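PDB 3VAS: putative adenosine kinase from Schistosoma mansoni, which binds adenosine and probably catalyses its ATP-dependent phosphorylation to AMP, as a kinase of the ribokinase family. Local coordinates for residues 93-98 with 329-334; 260-265 with 290-295. All blocks are in the same frame, centred on the assembly; numbering follows the deposited sequence.

Contact 1: 93-98 with 329-334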
loop_
_atom_site.group_PDB
_atom_site.type_symbol
_atom_site.label_atom_id
_atom_site.label_comp_id
_atom_site.label_asym_id
_atom_site.label_seq_id
_atom_site.Cartn_x
_atom_site.Cartn_y
_atom_site.Cartn_z
ATOM N N TRP A 93 -7.944 -1.379 -12.622
ATOM C CA TRP A 93 -7.382 -1.298 -13.969
ATOM C C TRP A 93 -7.160 -2.694 -14.566
ATOM O O TRP A 93 -7.489 -2.951 -15.730
ATOM C CB TRP A 93 -6.068 -0.525 -13.885
ATOM C CG TRP A 93 -5.341 -0.257 -15.170
ATOM C CD1 TRP A 93 -5.603 0.735 -16.077
ATOM C CD2 TRP A 93 -4.182 -0.946 -15.654
ATOM N NE1 TRP A 93 -4.690 0.685 -17.107
ATOM C CE2 TRP A 93 -3.808 -0.338 -16.867
ATOM C CE3 TRP A 93 -3.432 -2.028 -15.182
ATOM C CZ2 TRP A 93 -2.716 -0.775 -17.615
ATOM C CZ3 TRP A 93 -2.347 -2.460 -15.924
ATOM C CH2 TRP A 93 -2.000 -1.836 -17.128
ATOM N N ILE A 94 -6.609 -3.596 -13.761
ATOM C CA ILE A 94 -6.391 -4.969 -14.191
ATOM C C ILE A 94 -7.700 -5.667 -14.552
ATOM O O ILE A 94 -7.837 -6.218 -15.643
ATOM C CB ILE A 94 -5.654 -5.785 -13.113
ATOM C CG1 ILE A 94 -4.216 -5.277 -12.971
ATOM C CG2 ILE A 94 -5.676 -7.279 -13.459
ATOM C CD1 ILE A 94 -3.437 -5.926 -11.855
ATOM N N ILE A 95 -8.663 -5.623 -13.640
ATOM C CA ILE A 95 -9.919 -6.347 -13.815
ATOM C C ILE A 95 -10.771 -5.744 -14.934
ATOM O O ILE A 95 -11.522 -6.455 -15.602
ATOM C CB ILE A 95 -10.685 -6.458 -12.478
ATOM C CG1 ILE A 95 -9.830 -7.243 -11.473
ATOM C CG2 ILE A 95 -12.036 -7.125 -12.673
ATOM C CD1 ILE A 95 -10.478 -7.478 -10.138
ATOM N N GLN A 96 -10.641 -4.434 -15.130
ATOM C CA GLN A 96 -11.157 -3.768 -16.327
ATOM C C GLN A 96 -12.685 -3.772 -16.427
ATOM O O GLN A 96 -13.245 -3.504 -17.487
ATOM C CB GLN A 96 -10.537 -4.400 -17.580
ATOM C CG GLN A 96 -10.296 -3.457 -18.738
ATOM C CD GLN A 96 -9.780 -4.190 -19.962
ATOM O OE1 GLN A 96 -9.429 -5.372 -19.889
ATOM N NE2 GLN A 96 -9.735 -3.495 -21.098
ATOM N N LYS A 97 -13.357 -4.098 -15.330
ATOM C CA LYS A 97 -14.802 -3.950 -15.259
ATOM C C LYS A 97 -15.118 -2.729 -14.405
ATOM O O LYS A 97 -14.661 -2.635 -13.264
ATOM C CB LYS A 97 -15.466 -5.186 -14.655
ATOM C CG LYS A 97 -16.971 -5.021 -14.515
ATOM C CD LYS A 97 -17.615 -6.134 -13.723
ATOM C CE LYS A 97 -19.121 -5.936 -13.659
ATOM N NZ LYS A 97 -19.796 -7.020 -12.894
ATOM N N PRO A 98 -15.903 -1.791 -14.956
ATOM C CA PRO A 98 -16.171 -0.518 -14.274
ATOM C C PRO A 98 -16.809 -0.701 -12.898
ATOM O O PRO A 98 -17.749 -1.477 -12.758
ATOM C CB PRO A 98 -17.147 0.195 -15.219
ATOM C CG PRO A 98 -16.959 -0.470 -16.562
ATOM C CD PRO A 98 -16.585 -1.890 -16.260
ATOM N N ASP A 329 -6.003 -11.398 -9.274
ATOM C CA ASP A 329 -6.057 -12.766 -9.784
ATOM C C ASP A 329 -6.602 -13.728 -8.738
ATOM O O ASP A 329 -7.444 -14.571 -9.043
ATOM C CB ASP A 329 -4.682 -13.227 -10.277
ATOM C CG ASP A 329 -4.528 -13.087 -11.785
ATOM O OD1 ASP A 329 -5.110 -12.144 -12.361
ATOM O OD2 ASP A 329 -3.836 -13.927 -12.400
ATOM N N TYR A 330 -6.139 -13.575 -7.501
ATOM C CA TYR A 330 -6.509 -14.475 -6.415
ATOM C C TYR A 330 -8.010 -14.454 -6.111
ATOM O O TYR A 330 -8.601 -15.495 -5.823
ATOM C CB TYR A 330 -5.703 -14.148 -5.150
ATOM C CG TYR A 330 -5.787 -15.208 -4.082
ATOM C CD1 TYR A 330 -5.049 -16.381 -4.183
ATOM C CD2 TYR A 330 -6.597 -15.037 -2.967
ATOM C CE1 TYR A 330 -5.118 -17.360 -3.207
ATOM C CE2 TYR A 330 -6.673 -16.012 -1.983
ATOM C CZ TYR A 330 -5.931 -17.172 -2.109
ATOM O OH TYR A 330 -6.003 -18.147 -1.138
ATOM N N ILE A 331 -8.625 -13.275 -6.173
ATOM C CA ILE A 331 -10.054 -13.161 -5.884
ATOM C C ILE A 331 -10.926 -13.625 -7.048
ATOM O O ILE A 331 -12.141 -13.755 -6.903
ATOM C CB ILE A 331 -10.462 -11.727 -5.495
ATOM C CG1 ILE A 331 -10.331 -10.778 -6.690
ATOM C CG2 ILE A 331 -9.654 -11.243 -4.289
ATOM C CD1 ILE A 331 -10.788 -9.367 -6.388
ATOM N N ARG A 332 -10.307 -13.871 -8.200
ATOM C CA ARG A 332 -11.030 -14.438 -9.338
ATOM C C ARG A 332 -10.796 -15.944 -9.463
ATOM O O ARG A 332 -11.148 -16.559 -10.470
ATOM C CB ARG A 332 -10.684 -13.702 -10.638
ATOM C CG ARG A 332 -11.222 -12.273 -10.678
ATOM C CD ARG A 332 -10.891 -11.579 -11.982
ATOM N NE ARG A 332 -9.454 -11.379 -12.142
ATOM C CZ ARG A 332 -8.890 -10.864 -13.229
ATOM N NH1 ARG A 332 -9.648 -10.500 -14.256
ATOM N NH2 ARG A 332 -7.572 -10.715 -13.292
ATOM N N GLY A 333 -10.203 -16.529 -8.429
ATOM C CA GLY A 333 -10.102 -17.976 -8.325
ATOM C C GLY A 333 -8.832 -18.609 -8.864
ATOM O O GLY A 333 -8.714 -19.830 -8.879
ATOM N N LYS A 334 -7.884 -17.796 -9.316
ATOM C CA LYS A 334 -6.617 -18.327 -9.812
ATOM C C LYS A 334 -5.809 -18.883 -8.640
ATOM O O LYS A 334 -5.776 -18.280 -7.574
ATOM C CB LYS A 334 -5.822 -17.236 -10.532
ATOM C CG LYS A 334 -6.602 -16.487 -11.601
ATOM C CD LYS A 334 -7.062 -17.404 -12.717
ATOM C CE LYS A 334 -7.940 -16.649 -13.704
ATOM N NZ LYS A 334 -7.313 -15.349 -14.077
HETATM O O HOH W 1 -7.557 -9.596 -16.119
#
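Arg332 lays its guanidinium group against the last turn of helix 83-95, where Ile94 and Ile95 receive it. Followed outward from CB, which points toward that helix, the chain first sets CG anti to the carbonyl carbon (chi1 -69°), then runs extended to CD and bends at chi3. The bend returns NE to the arginine's own helix end, where it bonds to Ala328 O. Beyond it, Arg332 CZ sits 4.1 Å from Ile95 CG1, which lies over the centre of one guanidinium face. Arg332 NH2 comes 3.9 Å from Ile94 CG2. The same Arg332 NH2 forms a salt bridge with Asp329 OD1 at 3.0 Å, met nearly along the carboxylate C-O axis but tilted 23° out of the guanidinium plane. Arg332 NH1 donates to a water at 2.9 Å, and that water gives a weak bond to Ile94 O. Ala328 O, Asp329 and the water together help to set the rotation of the planar group while its face rests on hydrocarbon. Alongside, Ile95 CD1 and Ile331 CD1 meet at 4.2 Å. At the end of helix 318-330, Lys334 N bonds to Asp329 O and Gly333 N to Tyr330 O, the positive phi of Gly333 completing a Schellman motif.

Contact 2: 260-265 with 290-295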
loop_
_atom_site.group_PDB
_atom_site.type_symbol
_atom_site.label_atom_id
_atom_site.label_comp_id
_atom_site.label_asym_id
_atom_site.label_seq_id
_atom_site.Cartn_x
_atom_site.Cartn_y
_atom_site.Cartn_z
ATOM N N ALA A 260 11.483 -16.438 10.181
ATOM C CA ALA A 260 10.815 -16.468 11.480
ATOM C C ALA A 260 9.628 -15.503 11.536
ATOM O O ALA A 260 8.589 -15.821 12.108
ATOM C CB ALA A 260 11.806 -16.166 12.602
ATOM N N THR A 261 9.787 -14.328 10.935
ATOM C CA THR A 261 8.712 -13.341 10.896
ATOM C C THR A 261 7.522 -13.859 10.092
ATOM O O THR A 261 6.369 -13.700 10.500
ATOM C CB THR A 261 9.194 -12.002 10.297
ATOM O OG1 THR A 261 10.128 -11.383 11.191
ATOM C CG2 THR A 261 8.023 -11.057 10.068
ATOM N N ALA A 262 7.810 -14.487 8.954
ATOM C CA ALA A 262 6.761 -15.034 8.097
ATOM C C ALA A 262 5.954 -16.085 8.850
ATOM O O ALA A 262 4.724 -16.087 8.806
ATOM C CB ALA A 262 7.364 -15.623 6.826
ATOM N N ARG A 263 6.662 -16.966 9.550
ATOM C CA ARG A 263 6.046 -18.005 10.370
ATOM C C ARG A 263 5.233 -17.395 11.514
ATOM O O ARG A 263 4.091 -17.789 11.762
ATOM C CB ARG A 263 7.136 -18.940 10.911
ATOM C CG ARG A 263 6.694 -19.957 11.962
ATOM C CD ARG A 263 5.568 -20.850 11.466
ATOM N NE ARG A 263 5.800 -21.358 10.121
ATOM C CZ ARG A 263 4.845 -21.508 9.208
ATOM N NH1 ARG A 263 3.590 -21.186 9.493
ATOM N NH2 ARG A 263 5.148 -21.979 8.007
ATOM N N TYR A 264 5.826 -16.424 12.197
ATOM C CA TYR A 264 5.181 -15.780 13.335
ATOM C C TYR A 264 3.879 -15.081 12.941
ATOM O O TYR A 264 2.856 -15.245 13.604
ATOM C CB TYR A 264 6.140 -14.785 13.991
ATOM C CG TYR A 264 5.612 -14.149 15.256
ATOM C CD1 TYR A 264 5.894 -14.701 16.503
ATOM C CD2 TYR A 264 4.846 -12.990 15.206
ATOM C CE1 TYR A 264 5.421 -14.113 17.667
ATOM C CE2 TYR A 264 4.366 -12.399 16.360
ATOM C CZ TYR A 264 4.659 -12.962 17.589
ATOM O OH TYR A 264 4.182 -12.374 18.737
ATOM N N ILE A 265 3.925 -14.299 11.867
ATOM C CA ILE A 265 2.750 -13.567 11.402
ATOM C C ILE A 265 1.642 -14.518 10.949
ATOM O O ILE A 265 0.465 -14.301 11.237
ATOM C CB ILE A 265 3.108 -12.590 10.262
ATOM C CG1 ILE A 265 4.005 -11.468 10.792
ATOM C CG2 ILE A 265 1.846 -12.009 9.625
ATOM C CD1 ILE A 265 4.309 -10.393 9.759
ATOM N N LEU A 290 9.109 -14.994 -0.358
ATOM C CA LEU A 290 8.714 -16.071 0.533
ATOM C C LEU A 290 7.206 -16.038 0.725
ATOM O O LEU A 290 6.601 -14.967 0.762
ATOM C CB LEU A 290 9.417 -15.932 1.891
ATOM C CG LEU A 290 10.943 -15.835 1.856
ATOM C CD1 LEU A 290 11.502 -15.532 3.233
ATOM C CD2 LEU A 290 11.557 -17.113 1.285
ATOM N N TYR A 291 6.600 -17.213 0.837
ATOM C CA TYR A 291 5.200 -17.298 1.225
ATOM C C TYR A 291 4.940 -18.536 2.074
ATOM O O TYR A 291 5.640 -19.539 1.962
ATOM C CB TYR A 291 4.272 -17.268 0.005
ATOM C CG TYR A 291 4.333 -18.490 -0.891
ATOM C CD1 TYR A 291 3.510 -19.587 -0.664
ATOM C CD2 TYR A 291 5.197 -18.535 -1.976
ATOM C CE1 TYR A 291 3.557 -20.705 -1.491
ATOM C CE2 TYR A 291 5.255 -19.645 -2.803
ATOM C CZ TYR A 291 4.434 -20.723 -2.558
ATOM O OH TYR A 291 4.497 -21.823 -3.385
ATOM N N THR A 292 3.938 -18.440 2.938
ATOM C CA THR A 292 3.482 -19.564 3.742
ATOM C C THR A 292 2.073 -19.230 4.190
ATOM O O THR A 292 1.581 -18.130 3.935
ATOM C CB THR A 292 4.373 -19.782 4.991
ATOM O OG1 THR A 292 4.007 -21.006 5.656
ATOM C CG2 THR A 292 4.231 -18.609 5.959
ATOM N N ASP A 293 1.419 -20.181 4.846
ATOM C CA ASP A 293 0.159 -19.904 5.516
ATOM C C ASP A 293 0.088 -20.691 6.821
ATOM O O ASP A 293 0.918 -21.566 7.066
ATOM C CB ASP A 293 -1.036 -20.208 4.609
ATOM C CG ASP A 293 -1.048 -21.635 4.127
ATOM O OD1 ASP A 293 -1.581 -22.500 4.853
ATOM O OD2 ASP A 293 -0.520 -21.889 3.022
ATOM N N SER A 294 -0.896 -20.374 7.656
ATOM C CA SER A 294 -0.985 -20.956 8.995
ATOM C C SER A 294 -1.134 -22.479 9.018
ATOM O O SER A 294 -0.828 -23.116 10.024
ATOM C CB SER A 294 -2.104 -20.291 9.807
ATOM O OG SER A 294 -3.249 -20.039 9.013
ATOM N N SER A 295 -1.594 -23.054 7.906
ATOM C CA SER A 295 -1.762 -24.503 7.788
ATOM C C SER A 295 -0.517 -25.177 7.225
ATOM O O SER A 295 -0.453 -26.401 7.126
ATOM C CB SER A 295 -2.948 -24.826 6.879
ATOM O OG SER A 295 -4.154 -24.310 7.411
#
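Arg263 starts out from its helix with CB directed away from the strand; CG lies anti to the backbone N (chi1 171°), and successive bends at chi2 and chi3 turn the chain back, bringing the guanidinium to Thr292. There Arg263 NH2 donates to Thr292 OG1 at 2.8 Å in a bent hydrogen bond, with the hydroxyl tilted from the guanidinium plane and the two side chains crossing at about a right angle. Arg263 NH1 approaches Asp293 O at 3.6 Å, the carbonyl lying at the guanidinium edge, and makes its salt bridge with Asp267 at the end of the same helix. Helix 257-267 packs here on strand 287-293 of the alpha/beta ribokinase fold; the axes of the short segments come within 8.2 Å, at 27° between their N-to-C directions. Ala262, with its CB directed toward the strand, meets Thr292: Ala262 O lies 3.8 Å from Thr292 CG2, and Ala262 CB is 4.4 Å from the same methyl. Thr292 OG1 is bonded to Glu298 O as well, which ties the hydroxyl to the segment following the strand. As the strand ends, Asp293 OD1 accepts from Ser295 N at 3.1 Å, forming an Asx turn.

Overall arrangement
Contact 2 is nested along the chain inside the loop closed by contact 1: residues 93-98 come first, then 260-265 and 290-295, and finally 329-334. Their centres lie about 25 Å apart and their nearest atoms about 8 Å, without touching. Contact 1 joins the ends of two helices, 83-95 and 318-330, that are far apart in sequence, whereas contact 2 spans a much shorter stretch of chain, setting helix 257-267 against strand 287-293. Helix 336-351 is touched from both: by Asp329 and Tyr330 of contact 1 and by Tyr291 of contact 2. Both belong to the pfkB-family kinase region and illustrate how distant and neighbouring elements are packed into one ribokinase-like fold.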